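PDB 3WQB: aeromonas extracellular serine protease from Aeromonas sobria, which cleaves peptide bonds after Lys-Lys or Lys-Arg pairs as a secreted, calcium-binding serine protease and is a probable virulence factor that attacks host plasma proteins. Local coordinates for residues D33-L38 with A292-D297; L68-N73 with A136-L141; A84-A89 with N128-K133; H115-S120 with T296-C301; M303-T308 with N329-G334. The protein carries 1 engineered substitution. One frame throughout, in Å; residues are numbered along the deposited sequence.

Contact 1 (D33-L38 with A292-D297). With CA (calcium ion), chain E.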
# COMPACT_ATOMS: atom_id res chain seq x y z
N ASP A 33 -3.63 -11.63 -25.84
CA ASP A 33 -4.76 -12.52 -25.55
C ASP A 33 -4.53 -13.40 -24.32
O ASP A 33 -5.45 -14.07 -23.87
CB ASP A 33 -5.15 -13.35 -26.78
CG ASP A 33 -5.79 -12.51 -27.87
OD1 ASP A 33 -6.57 -11.59 -27.54
OD2 ASP A 33 -5.51 -12.78 -29.06
N GLN A 34 -3.31 -13.37 -23.78
CA GLN A 34 -3.02 -14.06 -22.52
C GLN A 34 -2.88 -13.11 -21.33
O GLN A 34 -2.56 -13.54 -20.22
CB GLN A 34 -1.82 -15.00 -22.68
CG GLN A 34 -2.16 -16.25 -23.48
CD GLN A 34 -2.92 -17.29 -22.68
OE1 GLN A 34 -3.73 -16.96 -21.81
NE2 GLN A 34 -2.64 -18.55 -22.96
N GLN A 35 -3.15 -11.83 -21.57
CA GLN A 35 -3.25 -10.83 -20.49
C GLN A 35 -4.72 -10.78 -20.05
O GLN A 35 -5.49 -9.92 -20.49
CB GLN A 35 -2.78 -9.46 -20.98
CG GLN A 35 -1.31 -9.40 -21.37
CD GLN A 35 -0.95 -8.07 -21.98
OE1 GLN A 35 -0.83 -7.94 -23.20
NE2 GLN A 35 -0.82 -7.05 -21.14
N TRP A 36 -5.10 -11.71 -19.18
CA TRP A 36 -6.50 -11.82 -18.75
C TRP A 36 -6.94 -10.57 -18.02
O TRP A 36 -8.14 -10.31 -17.92
CB TRP A 36 -6.72 -13.06 -17.86
CG TRP A 36 -5.92 -13.00 -16.59
CD1 TRP A 36 -4.65 -13.47 -16.40
CD2 TRP A 36 -6.30 -12.38 -15.35
NE1 TRP A 36 -4.23 -13.21 -15.12
CE2 TRP A 36 -5.22 -12.54 -14.45
CE3 TRP A 36 -7.46 -11.73 -14.90
CZ2 TRP A 36 -5.25 -12.05 -13.14
CZ3 TRP A 36 -7.50 -11.25 -13.59
CH2 TRP A 36 -6.40 -11.43 -12.72
N TYR A 37 -5.99 -9.82 -17.47
CA TYR A 37 -6.33 -8.62 -16.74
C TYR A 37 -6.84 -7.50 -17.64
O TYR A 37 -7.62 -6.66 -17.20
CB TYR A 37 -5.16 -8.16 -15.86
CG TYR A 37 -3.83 -7.94 -16.56
CD1 TYR A 37 -2.92 -8.99 -16.73
CD2 TYR A 37 -3.45 -6.67 -16.98
CE1 TYR A 37 -1.67 -8.77 -17.32
CE2 TYR A 37 -2.21 -6.44 -17.57
CZ TYR A 37 -1.33 -7.51 -17.74
OH TYR A 37 -0.10 -7.29 -18.31
N LEU A 38 -6.42 -7.51 -18.91
CA LEU A 38 -6.98 -6.58 -19.89
C LEU A 38 -8.40 -7.01 -20.27
O LEU A 38 -9.31 -6.19 -20.33
CB LEU A 38 -6.13 -6.53 -21.16
CG LEU A 38 -4.67 -6.09 -21.06
CD1 LEU A 38 -4.05 -6.11 -22.45
CD2 LEU A 38 -4.57 -4.70 -20.44
N ALA A 292 -1.42 -15.67 -13.49
CA ALA A 292 -0.85 -14.43 -12.95
C ALA A 292 -0.74 -13.41 -14.09
O ALA A 292 -1.49 -13.50 -15.07
CB ALA A 292 0.49 -14.69 -12.25
N MET A 293 0.19 -12.45 -13.98
CA MET A 293 0.21 -11.31 -14.89
C MET A 293 1.30 -11.47 -15.95
O MET A 293 2.49 -11.43 -15.64
CB MET A 293 0.44 -10.01 -14.11
CG MET A 293 -0.47 -9.80 -12.89
SD MET A 293 -2.20 -9.47 -13.27
CE MET A 293 -2.08 -7.75 -13.72
N VAL A 294 0.87 -11.66 -17.19
CA VAL A 294 1.80 -11.70 -18.32
C VAL A 294 2.26 -10.27 -18.62
O VAL A 294 1.45 -9.38 -18.86
CB VAL A 294 1.18 -12.37 -19.56
CG1 VAL A 294 2.10 -12.22 -20.77
CG2 VAL A 294 0.88 -13.84 -19.25
N THR A 295 3.57 -10.07 -18.61
CA THR A 295 4.13 -8.73 -18.68
C THR A 295 5.58 -8.74 -19.17
O THR A 295 6.12 -9.79 -19.52
CB THR A 295 4.04 -8.04 -17.28
OG1 THR A 295 4.39 -6.66 -17.40
CG2 THR A 295 4.93 -8.74 -16.26
N THR A 296 6.19 -7.57 -19.21
CA THR A 296 7.58 -7.42 -19.59
C THR A 296 8.52 -7.88 -18.49
O THR A 296 8.40 -7.48 -17.33
CB THR A 296 7.88 -5.95 -19.93
OG1 THR A 296 7.40 -5.11 -18.87
CG2 THR A 296 7.17 -5.53 -21.22
N ASP A 297 9.48 -8.71 -18.87
CA ASP A 297 10.52 -9.21 -17.98
C ASP A 297 11.81 -8.45 -18.23
O ASP A 297 11.92 -7.70 -19.20
CB ASP A 297 10.75 -10.69 -18.28
CG ASP A 297 11.51 -11.40 -17.19
OD1 ASP A 297 11.23 -11.12 -16.00
OD2 ASP A 297 12.39 -12.23 -17.51
CA CA E . 14.24 -12.51 -19.06
O HOH W 1 -1.92 -12.37 -17.65

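Contact 2 (L68-N73 with A136-L141)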
# COMPACT_ATOMS: atom_id res chain seq x y z
N LEU A 68 -5.95 5.66 -24.16
CA LEU A 68 -4.75 4.83 -24.03
C LEU A 68 -3.68 5.40 -23.10
O LEU A 68 -2.56 4.89 -23.07
CB LEU A 68 -4.16 4.56 -25.42
CG LEU A 68 -4.98 3.73 -26.41
CD1 LEU A 68 -4.31 3.71 -27.77
CD2 LEU A 68 -5.23 2.31 -25.91
N GLY A 69 -4.01 6.45 -22.36
CA GLY A 69 -3.05 7.02 -21.42
C GLY A 69 -2.15 8.10 -21.99
O GLY A 69 -1.21 8.54 -21.34
N GLN A 70 -2.43 8.54 -23.22
CA GLN A 70 -1.65 9.59 -23.87
C GLN A 70 -1.56 10.85 -23.02
O GLN A 70 -2.57 11.31 -22.46
CB GLN A 70 -2.21 9.89 -25.27
CG GLN A 70 -3.70 10.31 -25.34
CD GLN A 70 -4.69 9.16 -25.54
OE1 GLN A 70 -4.49 8.04 -25.08
NE2 GLN A 70 -5.80 9.46 -26.21
N GLY A 71 -0.34 11.37 -22.87
CA GLY A 71 -0.10 12.60 -22.13
C GLY A 71 0.07 12.41 -20.64
O GLY A 71 0.29 13.38 -19.92
N VAL A 72 -0.04 11.16 -20.16
CA VAL A 72 0.05 10.87 -18.72
C VAL A 72 1.42 10.33 -18.31
O VAL A 72 1.87 9.31 -18.85
CB VAL A 72 -1.05 9.91 -18.25
CG1 VAL A 72 -0.98 9.70 -16.72
CG2 VAL A 72 -2.42 10.47 -18.61
N ASN A 73 2.06 11.01 -17.37
CA ASN A 73 3.39 10.64 -16.88
C ASN A 73 3.27 9.82 -15.61
O ASN A 73 2.64 10.25 -14.63
CB ASN A 73 4.24 11.89 -16.61
CG ASN A 73 4.62 12.63 -17.88
OD1 ASN A 73 4.71 12.06 -18.97
ND2 ASN A 73 4.86 13.94 -17.73
N ALA A 136 -2.31 1.17 -20.32
CA ALA A 136 -2.26 2.55 -20.80
C ALA A 136 -1.00 2.66 -21.67
O ALA A 136 0.01 3.25 -21.26
CB ALA A 136 -2.20 3.50 -19.61
N PRO A 137 -1.06 2.08 -22.88
CA PRO A 137 0.15 1.90 -23.69
C PRO A 137 0.70 3.17 -24.31
O PRO A 137 1.73 3.13 -25.00
CB PRO A 137 -0.29 0.90 -24.76
CG PRO A 137 -1.73 1.15 -24.93
CD PRO A 137 -2.25 1.53 -23.56
N ARG A 138 0.05 4.30 -24.07
CA ARG A 138 0.60 5.58 -24.51
C ARG A 138 1.09 6.45 -23.34
O ARG A 138 1.55 7.58 -23.55
CB ARG A 138 -0.38 6.33 -25.41
CG ARG A 138 -0.69 5.61 -26.73
CD ARG A 138 -1.53 6.47 -27.66
NE ARG A 138 -0.82 7.68 -28.05
CZ ARG A 138 -1.38 8.80 -28.49
NH1 ARG A 138 -2.70 8.90 -28.62
NH2 ARG A 138 -0.62 9.83 -28.80
N ALA A 139 0.99 5.92 -22.12
CA ALA A 139 1.54 6.62 -20.96
C ALA A 139 3.07 6.62 -21.02
O ALA A 139 3.67 5.77 -21.69
CB ALA A 139 1.03 6.00 -19.67
N GLN A 140 3.69 7.56 -20.32
CA GLN A 140 5.16 7.69 -20.31
C GLN A 140 5.71 7.35 -18.94
O GLN A 140 5.18 7.79 -17.92
CB GLN A 140 5.58 9.10 -20.71
CG GLN A 140 5.23 9.47 -22.15
CD GLN A 140 6.41 9.34 -23.09
OE1 GLN A 140 6.65 8.28 -23.67
NE2 GLN A 140 7.14 10.43 -23.27
N LEU A 141 6.80 6.58 -18.92
CA LEU A 141 7.36 6.05 -17.68
C LEU A 141 8.69 6.67 -17.28
O LEU A 141 9.53 7.01 -18.13
CB LEU A 141 7.62 4.55 -17.82
CG LEU A 141 6.45 3.63 -18.14
CD1 LEU A 141 6.99 2.30 -18.67
CD2 LEU A 141 5.61 3.45 -16.89
O HOH W 2 2.05 10.23 -23.42

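Contact 3 (A84-A89 with N128-K133). With CA (calcium ion), chain C.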
# COMPACT_ATOMS: atom_id res chain seq x y z
N ALA A 84 15.76 0.00 -21.67
CA ALA A 84 16.01 -0.37 -23.06
C ALA A 84 15.20 -1.59 -23.54
O ALA A 84 15.36 -2.02 -24.68
CB ALA A 84 17.50 -0.58 -23.30
N HIS A 85 14.33 -2.13 -22.69
CA HIS A 85 13.44 -3.22 -23.10
C HIS A 85 12.71 -2.84 -24.38
O HIS A 85 12.18 -1.72 -24.48
CB HIS A 85 12.39 -3.49 -22.02
CG HIS A 85 11.69 -4.80 -22.19
ND1 HIS A 85 10.78 -5.05 -23.19
CD2 HIS A 85 11.80 -5.95 -21.49
CE1 HIS A 85 10.34 -6.29 -23.09
NE2 HIS A 85 10.94 -6.86 -22.06
N PRO A 86 12.67 -3.75 -25.37
CA PRO A 86 12.07 -3.39 -26.66
C PRO A 86 10.58 -3.05 -26.58
O PRO A 86 10.06 -2.32 -27.43
CB PRO A 86 12.29 -4.64 -27.53
CG PRO A 86 12.62 -5.74 -26.59
CD PRO A 86 13.27 -5.10 -25.39
N ASP A 87 9.91 -3.55 -25.53
CA ASP A 87 8.48 -3.28 -25.37
C ASP A 87 8.20 -2.21 -24.32
O ASP A 87 7.05 -2.02 -23.94
CB ASP A 87 7.71 -4.58 -25.07
CG ASP A 87 6.36 -4.63 -25.78
OD1 ASP A 87 6.15 -3.86 -26.76
OD2 ASP A 87 5.50 -5.45 -25.38
N LEU A 88 9.25 -1.50 -23.88
CA LEU A 88 9.11 -0.37 -22.95
C LEU A 88 9.76 0.93 -23.42
O LEU A 88 9.28 2.01 -23.11
CB LEU A 88 9.66 -0.71 -21.56
CG LEU A 88 8.96 -1.85 -20.81
CD1 LEU A 88 9.75 -2.24 -19.58
CD2 LEU A 88 7.52 -1.48 -20.44
N ALA A 89 10.86 0.80 -24.17
CA ALA A 89 11.73 1.93 -24.48
C ALA A 89 11.01 3.13 -25.08
O ALA A 89 11.27 4.26 -24.68
CB ALA A 89 12.87 1.48 -25.40
N ASN A 128 2.38 -2.50 -30.13
CA ASN A 128 3.15 -2.73 -31.35
C ASN A 128 2.93 -4.18 -31.80
O ASN A 128 1.84 -4.72 -31.61
CB ASN A 128 4.63 -2.39 -31.12
CG ASN A 128 5.21 -3.10 -29.90
OD1 ASN A 128 4.63 -4.07 -29.41
ND2 ASN A 128 6.35 -2.61 -29.41
N ALA A 129 3.95 -4.80 -32.40
CA ALA A 129 3.80 -6.18 -32.89
C ALA A 129 4.60 -7.20 -32.07
O ALA A 129 4.78 -8.35 -32.49
CB ALA A 129 4.17 -6.26 -34.37
N ILE A 130 5.07 -6.77 -30.90
CA ILE A 130 5.82 -7.66 -30.00
C ILE A 130 5.22 -7.69 -28.60
O ILE A 130 4.52 -6.76 -28.20
CB ILE A 130 7.33 -7.29 -29.92
CG1 ILE A 130 7.53 -5.87 -29.37
CG2 ILE A 130 8.00 -7.45 -31.29
CD1 ILE A 130 8.97 -5.56 -28.96
N GLY A 131 5.46 -8.77 -27.88
CA GLY A 131 5.16 -8.82 -26.46
C GLY A 131 3.71 -8.58 -26.09
O GLY A 131 2.80 -9.13 -26.70
N THR A 132 3.54 -7.72 -25.09
CA THR A 132 2.24 -7.47 -24.47
C THR A 132 1.72 -6.08 -24.84
O THR A 132 2.40 -5.30 -25.52
CB THR A 132 2.36 -7.55 -22.94
OG1 THR A 132 3.42 -6.68 -22.51
CG2 THR A 132 2.63 -8.99 -22.47
N LYS A 133 0.51 -5.78 -24.37
CA LYS A 133 -0.07 -4.46 -24.52
C LYS A 133 -0.30 -3.88 -23.13
O LYS A 133 -0.95 -4.51 -22.30
CB LYS A 133 -1.40 -4.54 -25.27
CG LYS A 133 -1.97 -3.19 -25.71
CD LYS A 133 -3.37 -3.34 -26.31
CE LYS A 133 -3.85 -2.04 -26.94
NZ LYS A 133 -5.29 -2.11 -27.37
CA CA C . 3.93 -4.71 -27.21

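Contact 4 (H115-S120 with T296-C301). With CA (calcium ion), chain E.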
# COMPACT_ATOMS: atom_id res chain seq x y z
N HIS A 115 11.11 -6.90 -10.70
CA HIS A 115 9.83 -6.49 -10.17
C HIS A 115 9.35 -5.18 -10.82
O HIS A 115 8.21 -5.09 -11.31
CB HIS A 115 10.00 -6.37 -8.66
CG HIS A 115 8.74 -6.18 -7.89
ND1 HIS A 115 8.27 -4.94 -7.52
CD2 HIS A 115 7.89 -7.08 -7.35
CE1 HIS A 115 7.17 -5.08 -6.81
NE2 HIS A 115 6.92 -6.38 -6.68
N GLY A 116 10.22 -4.18 -10.86
CA GLY A 116 9.88 -2.87 -11.40
C GLY A 116 9.60 -2.90 -12.89
O GLY A 116 8.74 -2.18 -13.39
N THR A 117 10.35 -3.73 -13.61
CA THR A 117 10.17 -3.89 -15.04
C THR A 117 8.84 -4.59 -15.33
O THR A 117 8.11 -4.21 -16.25
CB THR A 117 11.38 -4.63 -15.64
OG1 THR A 117 12.56 -3.84 -15.40
CG2 THR A 117 11.23 -4.87 -17.14
N SER A 118 8.51 -5.59 -14.52
CA SER A 118 7.22 -6.27 -14.63
C SER A 118 6.05 -5.32 -14.34
O SER A 118 5.06 -5.30 -15.07
CB SER A 118 7.18 -7.49 -13.72
OG SER A 118 8.15 -8.46 -14.10
N VAL A 119 6.17 -4.55 -13.27
CA VAL A 119 5.21 -3.49 -12.94
C VAL A 119 5.00 -2.54 -14.11
O VAL A 119 3.87 -2.25 -14.51
CB VAL A 119 5.69 -2.71 -11.67
CG1 VAL A 119 4.93 -1.40 -11.48
CG2 VAL A 119 5.54 -3.58 -10.43
N SER A 120 6.12 -2.06 -14.68
CA SER A 120 6.08 -1.09 -15.75
C SER A 120 5.32 -1.58 -16.98
O SER A 120 4.56 -0.82 -17.58
CB SER A 120 7.49 -0.63 -16.13
OG SER A 120 8.09 0.02 -15.02
N THR A 296 6.19 -7.57 -19.21
CA THR A 296 7.58 -7.42 -19.59
C THR A 296 8.52 -7.88 -18.49
O THR A 296 8.40 -7.48 -17.33
CB THR A 296 7.88 -5.95 -19.93
OG1 THR A 296 7.40 -5.11 -18.87
CG2 THR A 296 7.17 -5.53 -21.22
N ASP A 297 9.48 -8.71 -18.87
CA ASP A 297 10.52 -9.21 -17.98
C ASP A 297 11.81 -8.45 -18.23
O ASP A 297 11.92 -7.70 -19.20
CB ASP A 297 10.75 -10.69 -18.28
CG ASP A 297 11.51 -11.40 -17.19
OD1 ASP A 297 11.23 -11.12 -16.00
OD2 ASP A 297 12.39 -12.23 -17.51
N LEU A 298 12.80 -8.62 -17.35
CA LEU A 298 14.15 -8.20 -17.71
C LEU A 298 14.55 -8.90 -19.01
O LEU A 298 14.30 -10.10 -19.16
CB LEU A 298 15.15 -8.52 -16.62
CG LEU A 298 14.92 -7.87 -15.25
CD1 LEU A 298 16.06 -8.22 -14.30
CD2 LEU A 298 14.78 -6.37 -15.38
N PRO A 299 15.12 -8.15 -19.97
CA PRO A 299 15.39 -8.77 -21.28
C PRO A 299 16.45 -9.87 -21.23
O PRO A 299 17.39 -9.81 -20.44
CB PRO A 299 15.86 -7.60 -22.15
CG PRO A 299 16.24 -6.51 -21.20
CD PRO A 299 15.46 -6.71 -19.95
N GLY A 300 16.27 -10.88 -22.08
CA GLY A 300 17.26 -11.95 -22.20
C GLY A 300 16.93 -13.14 -21.32
O GLY A 300 16.21 -13.03 -20.33
N CYS A 301 17.49 -14.29 -21.68
CA CYS A 301 17.26 -15.50 -20.93
C CYS A 301 18.26 -15.64 -19.77
O CYS A 301 18.26 -16.64 -19.07
CB CYS A 301 17.24 -16.72 -21.85
SG CYS A 301 15.94 -16.68 -23.13
CA CA E . 14.24 -12.51 -19.06

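Contact 5 (M303-T308 with N329-G334). With CA (calcium ion), chain E.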
# COMPACT_ATOMS: atom_id res chain seq x y z
N MET A 303 18.44 -12.91 -17.50
CA MET A 303 17.94 -11.94 -16.53
C MET A 303 16.43 -12.07 -16.40
O MET A 303 15.74 -12.37 -17.37
CB MET A 303 18.26 -10.51 -16.99
CG MET A 303 19.75 -10.19 -17.10
SD MET A 303 20.60 -10.09 -15.51
CE MET A 303 20.06 -8.48 -14.95
N GLY A 304 15.93 -11.81 -15.20
CA GLY A 304 14.50 -11.66 -14.99
C GLY A 304 13.83 -12.89 -14.42
O GLY A 304 14.48 -13.90 -14.11
N TYR A 305 12.50 -12.81 -14.29
CA TYR A 305 11.71 -13.96 -13.83
C TYR A 305 11.63 -15.06 -14.89
O TYR A 305 11.37 -16.22 -14.56
CB TYR A 305 10.30 -13.53 -13.44
CG TYR A 305 10.19 -12.53 -12.31
CD1 TYR A 305 11.11 -12.52 -11.25
CD2 TYR A 305 9.17 -11.58 -12.30
CE1 TYR A 305 10.99 -11.61 -10.21
CE2 TYR A 305 9.04 -10.66 -11.26
CZ TYR A 305 9.96 -10.67 -10.22
OH TYR A 305 9.83 -9.76 -9.19
N ASN A 306 11.85 -14.70 -16.15
CA ASN A 306 11.97 -15.65 -17.24
C ASN A 306 13.45 -15.72 -17.62
O ASN A 306 13.96 -14.88 -18.36
CB ASN A 306 11.08 -15.24 -18.42
CG ASN A 306 11.16 -16.22 -19.59
OD1 ASN A 306 11.80 -17.27 -19.50
ND2 ASN A 306 10.47 -15.89 -20.67
N ARG A 307 14.13 -16.70 -17.03
CA ARG A 307 15.55 -16.91 -17.28
C ARG A 307 15.89 -18.38 -17.10
O ARG A 307 15.23 -19.08 -16.33
CB ARG A 307 16.42 -16.01 -16.39
CG ARG A 307 16.45 -16.37 -14.92
CD ARG A 307 17.37 -15.44 -14.14
NE ARG A 307 17.62 -15.92 -12.78
CZ ARG A 307 16.90 -15.57 -11.71
NH1 ARG A 307 15.89 -14.73 -11.82
NH2 ARG A 307 17.21 -16.06 -10.51
N THR A 308 16.94 -18.81 -17.79
CA THR A 308 17.25 -20.23 -17.90
C THR A 308 17.45 -20.92 -16.56
O THR A 308 16.98 -22.04 -16.36
CB THR A 308 18.45 -20.44 -18.85
OG1 THR A 308 18.22 -19.72 -20.08
CG2 THR A 308 18.65 -21.93 -19.17
N ASN A 329 7.35 -12.42 -18.97
CA ASN A 329 7.14 -13.46 -17.96
C ASN A 329 5.64 -13.60 -17.68
O ASN A 329 4.86 -12.71 -18.05
CB ASN A 329 7.96 -13.20 -16.68
CG ASN A 329 7.40 -12.06 -15.81
OD1 ASN A 329 6.33 -12.18 -15.22
ND2 ASN A 329 8.17 -10.97 -15.69
N GLY A 330 5.25 -14.71 -17.07
CA GLY A 330 3.84 -14.96 -16.75
C GLY A 330 3.59 -15.14 -15.27
O GLY A 330 2.55 -15.67 -14.86
N VAL A 331 4.56 -14.74 -14.45
CA VAL A 331 4.50 -15.01 -13.01
C VAL A 331 4.40 -13.75 -12.14
O VAL A 331 4.29 -13.85 -10.92
CB VAL A 331 5.70 -15.87 -12.53
CG1 VAL A 331 5.69 -17.23 -13.23
CG2 VAL A 331 7.02 -15.13 -12.75
N MET A 332 4.43 -12.57 -12.76
CA MET A 332 4.26 -11.35 -11.98
C MET A 332 2.90 -11.37 -11.29
O MET A 332 1.91 -11.78 -11.88
CB MET A 332 4.43 -10.12 -12.87
CG MET A 332 4.30 -8.79 -12.15
SD MET A 332 5.43 -8.65 -10.75
CE MET A 332 4.96 -7.03 -10.15
N ASN A 333 2.86 -10.93 -10.04
CA ASN A 333 1.64 -11.07 -9.24
C ASN A 333 1.64 -10.06 -8.09
O ASN A 333 2.38 -9.09 -8.10
CB ASN A 333 1.52 -12.50 -8.72
CG ASN A 333 2.58 -12.83 -7.69
OD1 ASN A 333 3.51 -12.05 -7.48
ND2 ASN A 333 2.44 -13.98 -7.03
N GLY A 334 0.77 -10.30 -7.11
CA GLY A 334 0.79 -9.54 -5.88
C GLY A 334 -0.04 -8.28 -5.90
O GLY A 334 -0.57 -7.86 -6.94
CA CA E . 14.24 -12.51 -19.06

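Contact 1 (D33-L38 with A292-D297)
Tyr37 turns one ring face to Met293 and its hydroxyl to the backbone of Val294, and these three residues bury well over half of the 333 Å² shared by 33-38 and 292-297. Met293 CE lies over the face, 3.5 Å from the Tyr37 ring centroid and 19° off its normal, a CH-pi contact displaced from the centre toward the rim. The chi3 bend of Met293 (-78°) folds CE back onto the ring. Its SD sits obliquely to the rings of both Tyr37 and Trp36 as a Met-aromatic contact, 4.3 Å from the Tyr37 centroid. Gln35 CB lies over the opposite Tyr37 face.

Tyr37 OH donates to Val294 O at 2.7 Å and accepts from Gln35 NE2 at 2.9 Å, so the ring is fixed at its tip as well as on its faces; Gln35 NE2 also bonds Lys133 O. Trp36 NE1 reaches Ala292 O at 2.8 Å, approaching from above the carbonyl plane. Val294 CG2 packs on Gln34 O at 3.6 Å.

Strand 293-296 pairs with 328-329 in a small antiparallel sheet of the subtilisin domain, and Ile122 of helix 115-124 touches Tyr37 and Met293. A water joins Gln34 O, Ala292 O and Val294 N. Side chains and this water thus satisfy buried backbone atoms that no direct backbone bond between the two segments serves.

Contact 2 (L68-N73 with A136-L141)
Arg138 lays one face of its guanidinium over Gln70, with Gln70 CB opposite the centre of the plane and 3.5 Å from Arg138 CZ. The Gln70 amide continues the overlap, its plane turned 23° from the guanidinium. Arg138 bends at chi3 (63°), which brings NE alongside Gln70 CB, while Arg138 CD rests on Leu68 CB at 3.9 Å. Leu68 crosses Pro137, its CD2 standing 3.8 Å from Pro137 CG.

Beneath these side chains two turns fit together: a type II turn from Gly69 to Val72 and a type I turn from Ala136 to Ala139. Arg138 N donates to Leu68 O at 2.9 Å, and Gln140 N to Val72 O at 2.9 Å in a nearly straight bond (172°). A water spans Gly71 N and Arg138 O. Gly69 CA comes within 4.0 Å of Ala136 CB, a close fit of backbone against methyl at positive phi. The parallel bridge Asn73-Gln140 opens the pairing of strands 73-77 and 140-144, neighbours in the six-stranded parallel sheet joined through helix 115-124 as a beta-alpha-beta unit.

Gln70 OE1 accepts from Leu68 N, but Gln70 N is buried with no partner in the model. Arg138 meets Gln70 by flat van der Waals overlap without a hydrogen bond. The polar grip between the segments rests on two backbone N-H to carbonyl bonds and one bridging water.

Contact 3 (A84-A89 with N128-K133)
Asp87 and Gly131 are the nearest backbone pair, their CA atoms 6.5 Å apart across two irregular loops, and the Asp87 carboxylate fills the ground between them, with a calcium ion held to one side of that line. Both carboxylate oxygens bind the metal, Asp87 OD1 at 2.4 Å and OD2 at 2.5 Å from calcium. Each is also met nearly end-on by an N-H: Asn128 ND2 donates to Asp87 OD1 at 2.9 Å and Thr132 N to Asp87 OD2 at 3.0 Å. The Asn128 amide lies only 10° from the carboxylate plane, giving ND2 to Asp87 and OD1 to the ion at 2.4 Å. Ile130 O and Thr132 O are further ligands, and Asn29 OD1 with Val126 O completes seven oxygens. Such a loop wrapped round calcium is consistent with the high-affinity site of subtilisins. Asn128 OD1 additionally closes an Asx turn by accepting from Ile130 N, which stands well above the carbonyl plane (63°). Ile130 CD1 packs on Pro86 CB at 3.7 Å and its CG1 on Asp87 OD1. Behind the metal ligand, His85 ND1 accepts from Asp87 N in the plane of its ring at 2.9 Å, while His85 NE2 bonds Asp327 O.

Contact 4 (H115-S120 with T296-C301)
Thr117 is the first residue of helix segment 115-120 to touch 296-301. His115, probably the charge-relay histidine, directs its CB bond away from this contact, and its ND1 bonds Asp78. Thr117 uses both branches of its side chain: CG2 touches Asp297 O at 3.6 Å, and OG1 meets Leu298 CD2 at 3.4 Å. CG2 stands anti to the backbone N while OG1 stays beside it (chi1 -61°), which splits the two branches between backbone and leucine; OG1 finds its polar partner in Ala82. The Thr117 and Leu298 side chains cross at about a right angle. Thr117 O accepts the one hydrogen bond across the contact, from Thr296 OG1 at 2.9 Å, the donor lying 41° above the carbonyl plane.

Ser118 follows with the closest backbone approach, its CA 3.2 Å from Thr296 O in a CA-H...O contact with an angle of 140° at the hydrogen. Ser118 OG is 3.4 Å from the same oxygen but bonds Ala114. Further on, Ser120 OG and Ser120 N reach Gly116 O from opposite faces, OG at 2.8 Å, so that carbonyl is doubly gripped inside the helix.

Asp297 OD2, Leu298 O and Gly300 O bind calcium, with Met303, Asn306 and Cys326 carbonyls completing the six ligands, and Cys301 is in a disulfide with Cys326. All six oxygens, one a carboxylate's, come from the loop and none from the helix; between these segments one hydroxyl-to-carbonyl bond, made at the end of strand 293-296, and mixed carbon-to-oxygen contacts join the chain leading into the calcium loop to the helix carrying His115.

Contact 5 (M303-T308 with N329-G334)
The Tyr305 ring turns an edge to 329-334, with Asn329 CG lying in its plane 4.0 Å from Tyr305 CD2 and Met332 SD near the plane 4.2 Å from Tyr305 CE2. Asn329 ND2 and Val331 CG2 come in obliquely. Tyr305 and Asn329 run side by side and point the same way, but ring and amide planes are turned 68° apart, so this is no stack. Asn329 ND2 is 3.6 Å from Tyr305 CD2 and has its polar partner in Ser118. The second flat group, the guanidinium of Arg307, has Gly304 C at its edge; NH1 donates in its own plane to Gly304 O at 2.8 Å, and salt bridges to Asp112 and Asp309 hold the other nitrogens.

No hydrogen bond crosses the contact. Val331 CG2 presses on Tyr305 CB at 3.7 Å, and Asn306 CB meets Asn329 CB at 4.1 Å. The Asn329 amide is steadied from within its own segment: OD1 accepts from Val331 N in the carbonyl plane, on a lone pair, and from Met332 N. Chi1 of 74° puts CG between backbone N and carbonyl carbon, and chi2 of 69° sets OD1 toward these N-H groups.

Met303 O and Asn306 O bind calcium, while Tyr305 N holds the ligand Asp297 through its OD1. The arrangement is that of a calcium-binding loop packed beside the subtilase active site: Tyr305 touches His115, the predicted charge-relay histidine. An Asx motif at Asn329 spans the corner at Gly330, and the segment ends at Gly334, the N-cap of helix 335-352, where engineered Ala336 takes a predicted charge-relay position.

Contacts 1, 4 and 5 form one buried group in the subtilisin domain: contacts 1 and 4 share Thr296 and Asp297, and all three include ligands of the same calcium. Their centres lie 7 to 12 Å apart. Contact 3 is partly buried and surrounds a different calcium; the Gln35-Lys133 bond joins it to contact 1. Contact 2, also partly buried, lies where the outermost strand 140-144 begins to pair with 73-77, and its Leu141 touches Leu88 of contact 3. Chemistry follows place: metal and carboxylate in contact 3, aromatic and hydroxyl groups in contact 1, a tyrosine edge against amide and sulfur in contact 5, with no bond across, and backbone pairing with a surface guanidinium in contact 2.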